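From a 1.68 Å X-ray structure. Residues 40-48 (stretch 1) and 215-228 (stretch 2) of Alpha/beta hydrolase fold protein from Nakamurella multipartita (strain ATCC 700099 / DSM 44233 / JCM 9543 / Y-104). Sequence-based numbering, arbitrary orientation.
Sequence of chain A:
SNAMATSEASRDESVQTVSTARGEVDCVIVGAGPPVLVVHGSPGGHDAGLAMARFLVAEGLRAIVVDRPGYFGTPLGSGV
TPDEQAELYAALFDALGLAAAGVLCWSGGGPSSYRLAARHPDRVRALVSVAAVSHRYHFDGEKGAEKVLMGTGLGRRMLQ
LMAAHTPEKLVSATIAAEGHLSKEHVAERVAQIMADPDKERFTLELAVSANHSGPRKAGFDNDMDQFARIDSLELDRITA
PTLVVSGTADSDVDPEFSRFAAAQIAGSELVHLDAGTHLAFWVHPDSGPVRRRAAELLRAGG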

# COMPACT_ATOMS: atom_id res chain seq x y z
N HIS A 40 -3.29 -1.34 2.34
CA HIS A 40 -2.04 -2.07 2.14
C HIS A 40 -1.99 -2.89 0.84
O HIS A 40 -3.01 -3.25 0.23
N GLY A 41 -0.77 -3.26 0.50
CA GLY A 41 -0.50 -4.08 -0.66
C GLY A 41 -0.54 -5.58 -0.45
O GLY A 41 -1.22 -6.08 0.45
N SER A 42 0.17 -6.29 -1.32
CA SER A 42 -0.01 -7.74 -1.45
C SER A 42 1.32 -8.48 -1.35
O SER A 42 2.13 -8.37 -2.27
N PRO A 43 1.57 -9.22 -0.25
CA PRO A 43 0.73 -9.29 0.95
C PRO A 43 0.91 -8.05 1.80
O PRO A 43 1.71 -7.17 1.47
N GLY A 44 0.19 -7.99 2.92
CA GLY A 44 0.26 -6.87 3.83
C GLY A 44 -0.67 -7.15 4.98
O GLY A 44 -0.96 -8.30 5.35
N GLY A 45 -1.09 -6.09 5.60
CA GLY A 45 -1.92 -6.15 6.77
C GLY A 45 -1.78 -4.87 7.52
O GLY A 45 -1.11 -3.96 7.07
N HIS A 46 -2.34 -4.81 8.72
CA HIS A 46 -2.33 -3.53 9.43
C HIS A 46 -0.93 -3.08 9.86
O HIS A 46 -0.70 -1.93 10.14
N ASP A 47 0.01 -4.01 9.97
CA ASP A 47 1.39 -3.63 10.25
C ASP A 47 2.00 -2.79 9.13
O ASP A 47 2.56 -1.74 9.39
N ALA A 48 1.85 -3.27 7.89
CA ALA A 48 2.28 -2.51 6.71
C ALA A 48 1.52 -1.21 6.64
O ALA A 48 2.10 -0.17 6.37
N PRO A 215 -0.86 -16.20 8.26
CA PRO A 215 -2.12 -15.41 8.23
C PRO A 215 -2.25 -14.40 7.12
O PRO A 215 -3.27 -13.70 7.04
N ARG A 216 -1.23 -14.30 6.28
CA ARG A 216 -1.31 -13.53 5.08
C ARG A 216 -1.58 -14.37 3.83
O ARG A 216 -1.79 -13.81 2.77
N LYS A 217 -1.61 -15.69 3.94
CA LYS A 217 -1.74 -16.52 2.76
C LYS A 217 -3.07 -16.41 1.98
O LYS A 217 -3.08 -16.29 0.74
N ALA A 218 -4.19 -16.44 2.71
CA ALA A 218 -5.51 -16.41 2.05
C ALA A 218 -5.69 -15.19 1.20
O ALA A 218 -6.16 -15.26 0.05
N GLY A 219 -5.32 -14.05 1.77
CA GLY A 219 -5.50 -12.78 1.10
C GLY A 219 -4.53 -12.60 -0.05
O GLY A 219 -4.88 -12.03 -1.08
N PHE A 220 -3.31 -13.11 0.14
CA PHE A 220 -2.30 -13.00 -0.92
C PHE A 220 -2.71 -13.83 -2.14
O PHE A 220 -2.69 -13.34 -3.26
N ASP A 221 -3.09 -15.09 -1.92
CA ASP A 221 -3.53 -15.97 -3.02
C ASP A 221 -4.78 -15.40 -3.72
O ASP A 221 -4.89 -15.37 -4.94
N ASN A 222 -5.69 -14.85 -2.92
CA ASN A 222 -6.87 -14.20 -3.47
C ASN A 222 -6.49 -12.99 -4.35
O ASN A 222 -7.00 -12.80 -5.46
N ASP A 223 -5.58 -12.17 -3.86
CA ASP A 223 -5.15 -10.97 -4.62
C ASP A 223 -4.49 -11.42 -5.95
O ASP A 223 -4.75 -10.87 -7.03
N MSE A 224 -3.65 -12.43 -5.88
CA MSE A 224 -2.96 -12.87 -7.12
C MSE A 224 -3.97 -13.38 -8.11
O MSE A 224 -3.88 -13.15 -9.33
N ASP A 225 -4.97 -14.11 -7.64
CA ASP A 225 -5.98 -14.62 -8.52
C ASP A 225 -6.86 -13.49 -9.10
O ASP A 225 -7.14 -13.45 -10.32
N GLN A 226 -7.25 -12.54 -8.25
CA GLN A 226 -8.13 -11.48 -8.69
C GLN A 226 -7.42 -10.52 -9.63
O GLN A 226 -8.01 -10.06 -10.59
N PHE A 227 -6.17 -10.18 -9.33
CA PHE A 227 -5.49 -9.19 -10.18
C PHE A 227 -5.27 -9.73 -11.58
O PHE A 227 -5.26 -8.95 -12.54
N ALA A 228 -5.07 -11.04 -11.72
CA ALA A 228 -4.95 -11.69 -13.01
C ALA A 228 -6.26 -11.72 -13.82
O ALA A 228 -6.26 -12.08 -15.01

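The loop of stretch 1 lies against one side of the helix in stretch 2, and the two bury 388 Å² between them. Their backbones come nearest at Pro43 and Phe220, whose CA atoms are 5.1 Å apart. From the helical stretch, Arg216, Phe220, Asp223, Met224 and Phe227 supply the contact surface, a spacing of three or four residues that keeps them on one flank of the helical stretch. Lys217 and Asp221 instead pair with each other away from the contact, through a salt bridge of 2.8 Å between Lys217 NZ and Asp221 OD2.

Arg216 dominates the polar part of the contact. Its CA-to-CB bond points toward stretch 1, and the chain leaves with chi1 m and chi2 t, so its first part is extended; chi3, at -143°, lies between wells, and chi4 is -104°. This course carries the aliphatic portion past Pro43, with Arg216 CD 4.0 Å from Pro43 CB, and brings the guanidinium to Asp47. There the two groups meet end-on in a bidentate salt bridge: Arg216 NH1 donates to Asp47 OD2 at 2.7 Å and Arg216 NH2 to Asp47 OD1 at 2.7 Å, both nearly linear. Arg216 NH2 also donates to the carbonyl of Gly44, with 3.1 Å between Arg216 NH2 and Gly44 O. Both acceptor residues lie at the edge of the guanidinium, near its plane, where its N-H bonds point.

Asp47 meets the arginine with chi1 p (56°) and chi2 at -20°, its CA-to-CB bond also pointing toward the partner stretch. Its OD1 additionally accepts a weak hydrogen bond from the backbone of Ala48, with Ala48 N 3.0 Å from Asp47 OD1. At Gly45 an ideal CB would stand only 3.3 Å from Arg216 NH2, and the backbone angles of Gly45 by themselves call for glycine. Within the loop itself, a CB on Gly44 would clash with His40 ND1, at 2.5 Å.

In the loop, the CA-to-CB bond of Ser42 points toward stretch 2, with chi1 m (-56°). This rotamer places its hydroxyl beside Asp223, and Ser42 OG donates a hydrogen bond to Asp223 OD2 over 2.8 Å. Asp223, likewise chi1 m with chi2 near -13°, brings its OD2 to the loop, and both of its oxygens have hydrogen-bonding partners elsewhere in the structure. Apolar groups also approach the serine: Ser42 CB lies 3.6 Å from Met224 CE of the selenomethionine, and Ser42 OG is 3.5 Å from Phe227 CE2. Met224 starts sideways, but chi1 m and chi2 m, followed by a chi3 of 99°, bring its terminal methyl to the serine.

Phe220 also leaves the helix sideways, yet chi1 t swings its ring to the loop. Ser42 C lies at the ring edge, 3.9 Å from Phe220 CD1, while Pro43 CD packs 3.7 Å from the same Phe220 CD1. The peptide bond between Ser42 and Pro43 is cis, and its Pro43 N lies 3.6 Å from Phe220 CD1.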

# COMPACT_ATOMS: atom_id res chain seq x y z
CB HIS A 40 -1.75 -2.97 3.39
CG HIS A 40 -2.67 -4.12 3.52
ND1 HIS A 40 -2.59 -5.24 2.71
CD2 HIS A 40 -3.68 -4.37 4.41
CE1 HIS A 40 -3.52 -6.10 3.07
NE2 HIS A 40 -4.19 -5.60 4.08
CB SER A 42 -0.59 -8.06 -2.81
OG SER A 42 -1.81 -7.41 -3.09
CB PRO A 43 1.32 -10.47 1.71
CG PRO A 43 2.79 -10.36 1.40
CD PRO A 43 2.83 -9.96 -0.07
CB HIS A 46 -3.30 -3.57 10.62
CG HIS A 46 -2.90 -4.56 11.67
ND1 HIS A 46 -3.47 -5.80 11.78
CD2 HIS A 46 -1.94 -4.50 12.64
CE1 HIS A 46 -2.88 -6.48 12.75
NE2 HIS A 46 -1.95 -5.70 13.30
CB ASP A 47 2.27 -4.84 10.59
CG ASP A 47 2.26 -5.95 9.50
OD1 ASP A 47 1.36 -6.10 8.60
OD2 ASP A 47 3.24 -6.74 9.56
CB ALA A 48 2.05 -3.31 5.44
CB PRO A 215 -2.12 -14.70 9.58
CG PRO A 215 -0.66 -14.49 9.85
CD PRO A 215 0.04 -15.74 9.33
CB ARG A 216 -0.07 -12.68 4.91
CG ARG A 216 0.24 -11.71 6.05
CD ARG A 216 1.42 -10.83 5.71
NE ARG A 216 2.32 -10.52 6.84
CZ ARG A 216 2.36 -9.36 7.47
NH1 ARG A 216 3.21 -9.17 8.44
NH2 ARG A 216 1.52 -8.39 7.15
CB LYS A 217 -1.45 -17.97 3.11
CG LYS A 217 -1.53 -18.89 1.93
CD LYS A 217 -1.06 -20.28 2.28
CE LYS A 217 -1.68 -21.34 1.35
NZ LYS A 217 -1.35 -21.16 -0.09
CB ALA A 218 -6.64 -16.53 3.06
CB PHE A 220 -0.94 -13.45 -0.41
CG PHE A 220 0.12 -13.44 -1.48
CD1 PHE A 220 0.58 -12.24 -1.95
CD2 PHE A 220 0.53 -14.62 -2.08
CE1 PHE A 220 1.51 -12.18 -2.98
CE2 PHE A 220 1.49 -14.60 -3.12
CZ PHE A 220 1.99 -13.38 -3.55
CB ASP A 221 -3.88 -17.35 -2.45
CG ASP A 221 -2.66 -18.16 -2.07
OD1 ASP A 221 -1.54 -17.77 -2.45
OD2 ASP A 221 -2.81 -19.22 -1.43
CB ASN A 222 -7.79 -13.72 -2.35
CG ASN A 222 -9.02 -13.07 -2.91
OD1 ASN A 222 -9.74 -13.71 -3.65
ND2 ASN A 222 -9.26 -11.83 -2.61
CB ASP A 223 -4.14 -10.13 -3.85
CG ASP A 223 -4.71 -9.36 -2.69
OD1 ASP A 223 -5.95 -9.22 -2.55
OD2 ASP A 223 -3.87 -8.86 -1.89
CB MSE A 224 -1.86 -13.92 -6.81
CG MSE A 224 -0.76 -13.29 -5.95
SE MSE A 224 0.26 -11.72 -6.63
CE MSE A 224 -0.63 -10.22 -5.75
CB ASP A 225 -6.85 -15.63 -7.79
CG ASP A 225 -8.01 -16.05 -8.60
OD1 ASP A 225 -7.81 -16.46 -9.73
OD2 ASP A 225 -9.15 -15.98 -8.12
CB GLN A 226 -8.67 -10.70 -7.49
CG GLN A 226 -9.72 -11.46 -6.67
CD GLN A 226 -10.92 -11.78 -7.51
OE1 GLN A 226 -11.41 -10.92 -8.21
NE2 GLN A 226 -11.37 -12.99 -7.49
CB PHE A 227 -4.14 -8.74 -9.59
CG PHE A 227 -4.22 -8.09 -8.23
CD1 PHE A 227 -5.42 -7.77 -7.65
CD2 PHE A 227 -3.07 -7.81 -7.56
CE1 PHE A 227 -5.47 -7.17 -6.40
CE2 PHE A 227 -3.11 -7.24 -6.29
CZ PHE A 227 -4.32 -6.94 -5.73
CB ALA A 228 -4.41 -13.13 -12.84